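Local coordinates for glyoxalase-like domain protein (Staphylococcus aureus, PDB 3P8A) that is of unknown function but belongs to the glyoxalase-like VOC family and may bind a small ligand in a pocket lined by its larger beta sheet, at residues A[45-50]-A[70-75]; A[60-65]-A[137-142]; A[259-264]-A[268-273]. All blocks are in the same frame, centred on the assembly; numbering follows the deposited sequence.

Contacts 1 and 2 lie at the eight-stranded sheet, contact 1 through the loop that leads into its outermost strand 48-53, while contact 3 lies in the second, seven-stranded sheet. Strand 58-64 runs between strands 48-53 and 69-75 and supplies one side of contact 2, and Glu71 hydrogen-bonded to Asn60 ties the pair together. Contact 1 is buried and wholly apolar; contact 2, also buried, joins its polar groups through a glycerol, with Leu62 over the guanidinium. Contact 3 is only partly buried, a hairpin at the sheet edge joined by backbone hydrogen bonds. Tyr268 and Phe270 of the hairpin reach Ile70, Leu72 and Ile45, so contacts 1 and 3 meet, whereas contacts 2 and 3 do not touch.

Contact 1: A[45-50]-A[70-75]; sequences IKLHSG and IELLDV
Ile45 meets Ile70 and Leu47 meets Leu72, each pair through its branch ends and each crossing at about a right angle. In the first pair only the delta methyls touch, Ile45 CD1 lying 3.7 Å from Ile70 CD1. On both isoleucines CG1 stands anti to the carbonyl carbon (chi1 -67° in Ile45, -57° in Ile70), and the nearly extended second torsion carries CD1 outward to the meeting point. The leucine pair is forked: Leu72 CD1 sits 3.8 Å from Leu47 CD1 and 4.0 Å from Leu47 CD2, so a single methyl faces both branches of its partner. No hydrogen bond links the two segments directly, and their closest CA atoms, those of Leu47 and Ile70, are 9.1 Å apart. The backbone that sets this distance is strand 58-64, which pairs with His48 and Gly50 through Leu62 and Asn60, and with Ile70 through Gly63. Farther out, Phe270 packs on Ile45, and Tyr268 packs on both Ile70 and Leu72, while Leu35 and Phe38 cover Leu72 further. Glu71, between the two apolar residues of its strand, instead reaches Asn60 and the glycerol. Loop 45-47, leading into strand 48-53, thus lays Ile45 and Leu47 on strand 69-75 in the mixed sheet of this glyoxalase-like protein, where the hairpin tyrosine and phenylalanine of the second sheet join them.

Contact 2: A[60-65]-A[137-142]; sequences NKLGYI and MERDTH. With GOL (glycerol), chain C.
Arg139 reaches from strand 130-139 toward Asn60 and Leu62, its CB already directed toward their strand. CG lies between the backbone N and the carbonyl carbon (chi1 62°), and the chain then runs extended to NE; the Arg139 side chain also touches Val147 and Trp149. Arg139 CD comes within 3.9 Å of Asn60 OD1, an oxygen that accepts a hydrogen bond from Gly51 N. The polar part begins where Arg139 NE donates to glycerol O2 at 2.9 Å with an N-H...O angle of 155°. Asn60 ND2 is 3.8 Å from Arg139 NE without bonding to it; the amide and guanidinium planes stand 72° apart, and both nitrogens turn to the same acceptor. Asn60 ND2 reaches glycerol O2 at 2.8 Å, but the bond is weak, and the firmer partner of this amide is Glu71 OE2. Beyond CZ, NH2 points to glycerol O1, which lies near the guanidinium plane at its edge; the modelled separation is so short that its exact value is doubtful. Leu62 CD1 covers one face of the guanidinium, 3.8 Å from Arg139 NH2, while its other methyl approaches glycerol C1. His53, Tyr69 and Glu71 also hydrogen-bond the glycerol, probably from the crystallisation liquor. The arginine donors, the weaker asparagine bond and the Glu71 carboxylate suggest a pocket that could take a hydroxyl-bearing ligand; the natural one is not known.

Contact 3: A[259-264]-A[268-273]; sequences YSIFIR and YRFEPL
A beta hairpin at the border of the seven-stranded sheet brings Tyr259, Ile261 and Ile263 of the outermost strand against Tyr268 and Phe270 of the returning strand. Tyr259 with Phe270 and Ile261 with Tyr268 are hydrogen-bonded pairs, each closed by two backbone bonds; among them, the nearly straight bond from Phe270 N to Tyr259 O spans 2.7 Å. Between them, Ser260 and Arg269 form a non-hydrogen-bonded pair. The aromatic partners Tyr259 and Phe270 share one face of the sheet. With CG of Tyr259 between its backbone N and carbonyl carbon (chi1 62°), the ring lies over the root of Phe270, whose CB makes a CH-pi contact 3.7 Å from the Tyr259 ring centroid. The ring planes are inclined by only 18° but slid apart, with the centroids of Tyr259 and Phe270 separated by 4.8 Å and little overlap; Tyr259 OH comes over the Phe270 ring toward its rim. Packing is tight here, Tyr259 CE1 standing 3.2 Å from Phe270 CD2. Ile261 CD1 adds a contact of 3.8 Å to Phe270 CE2 and lies at the edge of the Tyr259 ring, near its plane. Nearer the turn, Ile263 CG2 touches the CD2–CE2 side of Tyr268, whose hydroxyl is hydrogen-bonded to His30 in the other sheet. On the reverse face Ser260 OG lies 3.4 Å from Arg269 CG, and Arg269 NH2 forms a salt bridge with Glu271 OE2 at 3.6 Å. Among the paired residues, aromatic and aliphatic groups pack on one face, where Tyr268 reaches Ile70 and Leu72 of the other sheet and Phe270 reaches Ile45 in a loop, while Ser260 and Arg269, the latter bridged to Glu271, lie on the other.

Contact 1: A[45-50]-A[70-75]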
loop_
_atom_site.group_PDB
_atom_site.type_symbol
_atom_site.label_atom_id
_atom_site.label_comp_id
_atom_site.label_asym_id
_atom_site.label_seq_id
_atom_site.Cartn_x
_atom_site.Cartn_y
_atom_site.Cartn_z
ATOM N N ILE A 45 -6.085 11.645 12.060
ATOM C CA ILE A 45 -4.760 11.161 11.674
ATOM C C ILE A 45 -4.009 12.388 11.205
ATOM O O ILE A 45 -4.445 13.060 10.270
ATOM C CB ILE A 45 -4.776 10.043 10.591
ATOM C CG1 ILE A 45 -5.401 8.755 11.136
ATOM C CG2 ILE A 45 -3.339 9.779 10.022
ATOM C CD1 ILE A 45 -5.966 7.835 10.071
ATOM N N LYS A 46 -2.873 12.668 11.856
ATOM C CA LYS A 46 -2.034 13.797 11.487
ATOM C C LYS A 46 -1.256 13.465 10.212
ATOM O O LYS A 46 -0.874 12.317 9.986
ATOM C CB LYS A 46 -1.089 14.177 12.653
ATOM C CG LYS A 46 -1.681 15.222 13.607
ATOM C CD LYS A 46 -2.639 14.609 14.633
ATOM C CE LYS A 46 -3.441 15.630 15.396
ATOM N NZ LYS A 46 -4.557 14.993 16.143
ATOM N N LEU A 47 -1.043 14.480 9.388
ATOM C CA LEU A 47 -0.349 14.369 8.119
ATOM C C LEU A 47 0.889 15.224 8.098
ATOM O O LEU A 47 0.943 16.273 8.740
ATOM C CB LEU A 47 -1.275 14.772 6.949
ATOM C CG LEU A 47 -2.626 14.070 6.842
ATOM C CD1 LEU A 47 -3.434 14.635 5.693
ATOM C CD2 LEU A 47 -2.470 12.570 6.659
ATOM N N HIS A 48 1.891 14.748 7.353
ATOM C CA HIS A 48 3.179 15.407 7.143
ATOM C C HIS A 48 3.436 15.392 5.639
ATOM O O HIS A 48 3.260 14.348 5.000
ATOM C CB HIS A 48 4.300 14.676 7.911
ATOM C CG HIS A 48 4.089 14.706 9.396
ATOM N ND1 HIS A 48 4.364 15.847 10.149
ATOM C CD2 HIS A 48 3.582 13.761 10.215
ATOM C CE1 HIS A 48 4.041 15.539 11.394
ATOM N NE2 HIS A 48 3.550 14.302 11.479
ATOM N N SER A 49 3.791 16.556 5.072
ATOM C CA SER A 49 4.109 16.685 3.650
ATOM C C SER A 49 5.279 15.780 3.333
ATOM O O SER A 49 6.215 15.689 4.130
ATOM C CB SER A 49 4.472 18.120 3.299
ATOM O OG SER A 49 3.304 18.848 2.968
ATOM N N GLY A 50 5.165 15.056 2.227
ATOM C CA GLY A 50 6.191 14.123 1.785
ATOM C C GLY A 50 7.152 14.773 0.820
ATOM O O GLY A 50 7.876 15.702 1.183
ATOM N N ILE A 70 0.171 5.644 6.083
ATOM C CA ILE A 70 -0.786 5.878 5.018
ATOM C C ILE A 70 -0.102 6.851 4.073
ATOM O O ILE A 70 0.326 7.931 4.505
ATOM C CB ILE A 70 -2.124 6.471 5.546
ATOM C CG1 ILE A 70 -2.764 5.539 6.613
ATOM C CG2 ILE A 70 -3.083 6.698 4.360
ATOM C CD1 ILE A 70 -3.779 6.239 7.568
ATOM N N GLU A 71 -0.010 6.479 2.791
ATOM C CA GLU A 71 0.529 7.351 1.778
ATOM C C GLU A 71 -0.626 7.943 1.002
ATOM O O GLU A 71 -1.352 7.224 0.321
ATOM C CB GLU A 71 1.526 6.635 0.854
ATOM C CG GLU A 71 2.224 7.608 -0.091
ATOM C CD GLU A 71 2.995 6.999 -1.244
ATOM O OE1 GLU A 71 2.763 5.810 -1.553
ATOM O OE2 GLU A 71 3.777 7.735 -1.888
ATOM N N LEU A 72 -0.825 9.256 1.133
ATOM C CA LEU A 72 -1.849 9.954 0.358
ATOM C C LEU A 72 -1.102 10.434 -0.859
ATOM O O LEU A 72 -0.040 11.009 -0.713
ATOM C CB LEU A 72 -2.450 11.129 1.124
ATOM C CG LEU A 72 -3.047 10.866 2.489
ATOM C CD1 LEU A 72 -3.837 12.032 2.893
ATOM C CD2 LEU A 72 -3.930 9.585 2.521
ATOM N N LEU A 73 -1.593 10.138 -2.036
ATOM C CA LEU A 73 -0.881 10.401 -3.274
ATOM C C LEU A 73 -1.695 11.209 -4.243
ATOM O O LEU A 73 -2.892 10.983 -4.374
ATOM C CB LEU A 73 -0.446 9.021 -3.889
ATOM C CG LEU A 73 0.479 9.012 -5.146
ATOM C CD1 LEU A 73 1.918 9.485 -4.799
ATOM C CD2 LEU A 73 0.525 7.631 -5.778
ATOM N N ASP A 74 -1.042 12.171 -4.943
ATOM C CA ASP A 74 -1.691 12.965 -5.985
ATOM C C ASP A 74 -0.715 13.207 -7.153
ATOM O O ASP A 74 0.470 12.956 -7.021
ATOM C CB ASP A 74 -2.219 14.286 -5.416
ATOM C CG ASP A 74 -3.227 15.082 -6.264
ATOM O OD1 ASP A 74 -3.728 14.537 -7.296
ATOM O OD2 ASP A 74 -3.593 16.193 -5.844
ATOM N N VAL A 75 -1.225 13.689 -8.278
ATOM C CA VAL A 75 -0.434 13.965 -9.464
ATOM C C VAL A 75 -0.325 15.468 -9.705
ATOM O O VAL A 75 -1.341 16.167 -9.762
ATOM C CB VAL A 75 -0.906 13.148 -10.703
ATOM C CG1 VAL A 75 -2.425 13.070 -10.803
ATOM C CG2 VAL A 75 -0.282 13.647 -12.008
#

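Contact 2: A[60-65]-A[137-142]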
loop_
_atom_site.group_PDB
_atom_site.type_symbol
_atom_site.label_atom_id
_atom_site.label_comp_id
_atom_site.label_asym_id
_atom_site.label_seq_id
_atom_site.Cartn_x
_atom_site.Cartn_y
_atom_site.Cartn_z
ATOM N N ASN A 60 3.208 13.312 -2.427
ATOM C CA ASN A 60 2.468 12.667 -1.350
ATOM C C ASN A 60 2.408 13.441 -0.027
ATOM O O ASN A 60 3.068 14.468 0.130
ATOM C CB ASN A 60 3.003 11.209 -1.151
ATOM C CG ASN A 60 4.484 11.083 -0.815
ATOM O OD1 ASN A 60 5.188 12.065 -0.560
ATOM N ND2 ASN A 60 5.003 9.876 -0.798
ATOM N N LYS A 61 1.591 12.947 0.900
ATOM C CA LYS A 61 1.419 13.427 2.269
ATOM C C LYS A 61 1.333 12.157 3.030
ATOM O O LYS A 61 0.762 11.184 2.530
ATOM C CB LYS A 61 0.137 14.241 2.469
ATOM C CG LYS A 61 0.231 15.696 2.072
ATOM C CD LYS A 61 -0.985 16.418 2.620
ATOM C CE LYS A 61 -1.069 17.850 2.163
ATOM N NZ LYS A 61 -2.388 18.432 2.524
ATOM N N LEU A 62 1.954 12.119 4.207
ATOM C CA LEU A 62 2.071 10.881 4.965
ATOM C C LEU A 62 1.441 10.916 6.319
ATOM O O LEU A 62 1.599 11.875 7.059
ATOM C CB LEU A 62 3.562 10.492 5.060
ATOM C CG LEU A 62 4.361 10.657 3.743
ATOM C CD1 LEU A 62 5.833 10.839 3.996
ATOM C CD2 LEU A 62 4.095 9.501 2.782
ATOM N N GLY A 63 0.661 9.878 6.596
ATOM C CA GLY A 63 0.017 9.631 7.873
ATOM C C GLY A 63 0.763 8.503 8.561
ATOM O O GLY A 63 0.481 7.325 8.316
ATOM N N TYR A 64 1.774 8.854 9.387
ATOM C CA TYR A 64 2.562 7.851 10.101
ATOM C C TYR A 64 1.764 7.257 11.247
ATOM O O TYR A 64 1.265 7.982 12.106
ATOM C CB TYR A 64 3.898 8.435 10.603
ATOM C CG TYR A 64 4.861 8.803 9.502
ATOM C CD1 TYR A 64 5.613 7.831 8.853
ATOM C CD2 TYR A 64 5.057 10.131 9.136
ATOM C CE1 TYR A 64 6.529 8.168 7.856
ATOM C CE2 TYR A 64 5.971 10.481 8.144
ATOM C CZ TYR A 64 6.706 9.496 7.507
ATOM O OH TYR A 64 7.615 9.830 6.528
ATOM N N ILE A 65 1.633 5.932 11.244
ATOM C CA ILE A 65 0.898 5.214 12.279
ATOM C C ILE A 65 1.911 4.635 13.269
ATOM O O ILE A 65 2.287 5.330 14.213
ATOM C CB ILE A 65 -0.109 4.182 11.665
ATOM C CG1 ILE A 65 -1.017 4.820 10.603
ATOM C CG2 ILE A 65 -0.936 3.484 12.743
ATOM C CD1 ILE A 65 -1.920 6.081 11.113
HETATM N N MSE A 137 14.340 4.518 -6.487
HETATM C CA MSE A 137 13.414 5.617 -6.230
HETATM C C MSE A 137 13.987 6.594 -5.218
HETATM O O MSE A 137 14.751 6.206 -4.331
HETATM C CB MSE A 137 12.113 5.059 -5.627
HETATM C CG MSE A 137 11.290 4.174 -6.548
HETATM SE SE MSE A 137 10.257 5.141 -7.909
HETATM C CE MSE A 137 9.157 6.270 -6.766
ATOM N N GLU A 138 13.543 7.850 -5.298
ATOM C CA GLU A 138 13.941 8.885 -4.359
ATOM C C GLU A 138 12.925 10.014 -4.322
ATOM O O GLU A 138 12.125 10.178 -5.240
ATOM C CB GLU A 138 15.347 9.463 -4.671
ATOM C CG GLU A 138 15.443 10.241 -5.977
ATOM C CD GLU A 138 16.691 11.091 -6.151
ATOM O OE1 GLU A 138 16.588 12.157 -6.805
ATOM O OE2 GLU A 138 17.770 10.693 -5.654
ATOM N N ARG A 139 12.984 10.787 -3.257
ATOM C CA ARG A 139 12.242 12.019 -3.048
ATOM C C ARG A 139 13.039 12.858 -2.060
ATOM O O ARG A 139 13.660 12.313 -1.139
ATOM C CB ARG A 139 10.739 11.828 -2.654
ATOM C CG ARG A 139 10.470 11.104 -1.348
ATOM C CD ARG A 139 9.005 11.134 -0.909
ATOM N NE ARG A 139 8.713 10.070 0.058
ATOM C CZ ARG A 139 8.937 10.129 1.371
ATOM N NH1 ARG A 139 9.463 11.220 1.917
ATOM N NH2 ARG A 139 8.644 9.096 2.146
ATOM N N ASP A 140 13.072 14.179 -2.283
ATOM C CA ASP A 140 13.794 15.097 -1.401
ATOM C C ASP A 140 13.009 15.327 -0.123
ATOM O O ASP A 140 11.770 15.355 -0.148
ATOM C CB ASP A 140 14.005 16.449 -2.102
ATOM C CG ASP A 140 14.725 16.394 -3.436
ATOM O OD1 ASP A 140 15.669 15.578 -3.572
ATOM O OD2 ASP A 140 14.356 17.182 -4.342
ATOM N N THR A 141 13.732 15.466 1.003
ATOM C CA THR A 141 13.124 15.817 2.287
ATOM C C THR A 141 13.048 17.360 2.306
ATOM O O THR A 141 13.710 18.008 1.486
ATOM C CB THR A 141 13.873 15.171 3.471
ATOM O OG1 THR A 141 13.079 15.305 4.655
ATOM C CG2 THR A 141 15.274 15.755 3.695
ATOM N N HIS A 142 12.248 17.953 3.199
ATOM C CA HIS A 142 12.109 19.419 3.243
ATOM C C HIS A 142 13.377 20.168 3.728
ATOM O O HIS A 142 13.408 21.398 3.713
ATOM C CB HIS A 142 10.847 19.820 4.027
ATOM C CG HIS A 142 9.573 19.652 3.254
ATOM N ND1 HIS A 142 9.056 18.398 2.968
ATOM C CD2 HIS A 142 8.735 20.593 2.756
ATOM C CE1 HIS A 142 7.933 18.621 2.301
ATOM N NE2 HIS A 142 7.699 19.925 2.153
HETATM C C1 GOL C . 6.180 7.251 0.414
HETATM O O1 GOL C . 7.097 7.322 1.420
HETATM C C2 GOL C . 7.014 6.946 -0.768
HETATM O O2 GOL C . 7.150 8.185 -1.433
HETATM C C3 GOL C . 6.312 5.847 -1.562
HETATM O O3 GOL C . 5.845 6.271 -2.870
#

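Contact 3: A[259-264]-A[268-273]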
loop_
_atom_site.group_PDB
_atom_site.type_symbol
_atom_site.label_atom_id
_atom_site.label_comp_id
_atom_site.label_asym_id
_atom_site.label_seq_id
_atom_site.Cartn_x
_atom_site.Cartn_y
_atom_site.Cartn_z
ATOM N N TYR A 259 -16.152 3.628 14.741
ATOM C CA TYR A 259 -16.650 4.572 13.745
ATOM C C TYR A 259 -15.907 4.377 12.447
ATOM O O TYR A 259 -14.775 3.892 12.436
ATOM C CB TYR A 259 -16.602 6.049 14.209
ATOM C CG TYR A 259 -15.214 6.566 14.501
ATOM C CD1 TYR A 259 -14.456 7.178 13.511
ATOM C CD2 TYR A 259 -14.655 6.443 15.771
ATOM C CE1 TYR A 259 -13.185 7.673 13.780
ATOM C CE2 TYR A 259 -13.373 6.912 16.043
ATOM C CZ TYR A 259 -12.651 7.547 15.048
ATOM O OH TYR A 259 -11.376 7.991 15.291
ATOM N N SER A 260 -16.523 4.799 11.377
ATOM C CA SER A 260 -15.934 4.705 10.059
ATOM C C SER A 260 -16.001 6.035 9.375
ATOM O O SER A 260 -16.998 6.751 9.484
ATOM C CB SER A 260 -16.653 3.653 9.226
ATOM O OG SER A 260 -16.729 2.422 9.916
ATOM N N ILE A 261 -14.956 6.344 8.620
ATOM C CA ILE A 261 -14.908 7.584 7.871
ATOM C C ILE A 261 -14.783 7.231 6.400
ATOM O O ILE A 261 -13.835 6.531 6.019
ATOM C CB ILE A 261 -13.764 8.545 8.326
ATOM C CG1 ILE A 261 -13.787 8.793 9.861
ATOM C CG2 ILE A 261 -13.803 9.871 7.526
ATOM C CD1 ILE A 261 -12.565 9.523 10.413
ATOM N N PHE A 262 -15.742 7.699 5.584
ATOM C CA PHE A 262 -15.653 7.508 4.143
ATOM C C PHE A 262 -15.111 8.787 3.594
ATOM O O PHE A 262 -15.721 9.853 3.763
ATOM C CB PHE A 262 -16.966 7.140 3.419
ATOM C CG PHE A 262 -16.784 7.227 1.911
ATOM C CD1 PHE A 262 -16.266 6.154 1.192
ATOM C CD2 PHE A 262 -17.022 8.420 1.230
ATOM C CE1 PHE A 262 -16.069 6.250 -0.183
ATOM C CE2 PHE A 262 -16.785 8.524 -0.146
ATOM C CZ PHE A 262 -16.348 7.435 -0.848
ATOM N N ILE A 263 -13.943 8.701 2.954
ATOM C CA ILE A 263 -13.321 9.887 2.408
ATOM C C ILE A 263 -12.549 9.615 1.135
ATOM O O ILE A 263 -11.720 8.706 1.088
ATOM C CB ILE A 263 -12.515 10.643 3.507
ATOM C CG1 ILE A 263 -12.017 12.008 3.020
ATOM C CG2 ILE A 263 -11.414 9.780 4.151
ATOM C CD1 ILE A 263 -11.941 13.076 4.163
ATOM N N ARG A 264 -12.886 10.371 0.071
ATOM C CA ARG A 264 -12.249 10.311 -1.248
ATOM C C ARG A 264 -12.074 8.900 -1.764
ATOM O O ARG A 264 -10.971 8.543 -2.183
ATOM C CB ARG A 264 -10.889 11.062 -1.234
ATOM C CG ARG A 264 -10.968 12.519 -0.748
ATOM C CD ARG A 264 -11.507 13.454 -1.804
ATOM N NE ARG A 264 -11.004 14.812 -1.608
ATOM C CZ ARG A 264 -10.577 15.611 -2.580
ATOM N NH1 ARG A 264 -10.571 15.190 -3.841
ATOM N NH2 ARG A 264 -10.132 16.828 -2.298
ATOM N N TYR A 268 -11.926 4.390 6.218
ATOM C CA TYR A 268 -11.037 4.245 7.371
ATOM C C TYR A 268 -11.947 3.850 8.527
ATOM O O TYR A 268 -12.811 4.636 8.894
ATOM C CB TYR A 268 -10.288 5.553 7.662
ATOM C CG TYR A 268 -9.299 5.950 6.580
ATOM C CD1 TYR A 268 -7.939 5.672 6.715
ATOM C CD2 TYR A 268 -9.723 6.598 5.422
ATOM C CE1 TYR A 268 -7.025 6.025 5.719
ATOM C CE2 TYR A 268 -8.818 6.953 4.418
ATOM C CZ TYR A 268 -7.467 6.678 4.579
ATOM O OH TYR A 268 -6.571 7.034 3.592
ATOM N N ARG A 269 -11.827 2.603 9.029
ATOM C CA ARG A 269 -12.631 2.112 10.159
ATOM C C ARG A 269 -11.795 2.167 11.423
ATOM O O ARG A 269 -10.649 1.711 11.416
ATOM C CB ARG A 269 -13.133 0.675 9.910
ATOM C CG ARG A 269 -14.172 0.555 8.801
ATOM C CD ARG A 269 -14.489 -0.884 8.396
ATOM N NE ARG A 269 -15.101 -1.662 9.483
ATOM C CZ ARG A 269 -15.469 -2.940 9.396
ATOM N NH1 ARG A 269 -15.309 -3.612 8.261
ATOM N NH2 ARG A 269 -15.991 -3.560 10.448
ATOM N N PHE A 270 -12.347 2.733 12.509
ATOM C CA PHE A 270 -11.642 2.854 13.780
ATOM C C PHE A 270 -12.351 2.063 14.836
ATOM O O PHE A 270 -13.579 2.143 14.963
ATOM C CB PHE A 270 -11.482 4.317 14.205
ATOM C CG PHE A 270 -10.669 5.164 13.248
ATOM C CD1 PHE A 270 -9.316 5.397 13.475
ATOM C CD2 PHE A 270 -11.248 5.702 12.099
ATOM C CE1 PHE A 270 -8.566 6.178 12.580
ATOM C CE2 PHE A 270 -10.498 6.481 11.211
ATOM C CZ PHE A 270 -9.172 6.737 11.476
ATOM N N GLU A 271 -11.588 1.258 15.582
ATOM C CA GLU A 271 -12.162 0.415 16.621
ATOM C C GLU A 271 -11.435 0.573 17.950
ATOM O O GLU A 271 -10.206 0.718 17.954
ATOM C CB GLU A 271 -12.204 -1.061 16.157
ATOM C CG GLU A 271 -13.130 -1.260 14.962
ATOM C CD GLU A 271 -13.358 -2.652 14.404
ATOM O OE1 GLU A 271 -12.797 -3.629 14.953
ATOM O OE2 GLU A 271 -14.110 -2.760 13.407
ATOM N N PRO A 272 -12.169 0.528 19.088
ATOM C CA PRO A 272 -11.504 0.628 20.406
ATOM C C PRO A 272 -10.592 -0.561 20.730
ATOM O O PRO A 272 -10.749 -1.643 20.139
ATOM C CB PRO A 272 -12.683 0.678 21.398
ATOM C CG PRO A 272 -13.899 0.935 20.577
ATOM C CD PRO A 272 -13.626 0.336 19.244
ATOM N N LEU A 273 -9.705 -0.376 21.749
ATOM C CA LEU A 273 -8.694 -1.310 22.297
ATOM C C LEU A 273 -7.429 -1.441 21.446
ATOM O O LEU A 273 -6.347 -1.034 21.878
ATOM C CB LEU A 273 -9.255 -2.692 22.703
ATOM C CG LEU A 273 -10.030 -2.761 24.023
ATOM C CD1 LEU A 273 -11.209 -3.701 23.908
ATOM C CD2 LEU A 273 -9.132 -3.207 25.173
#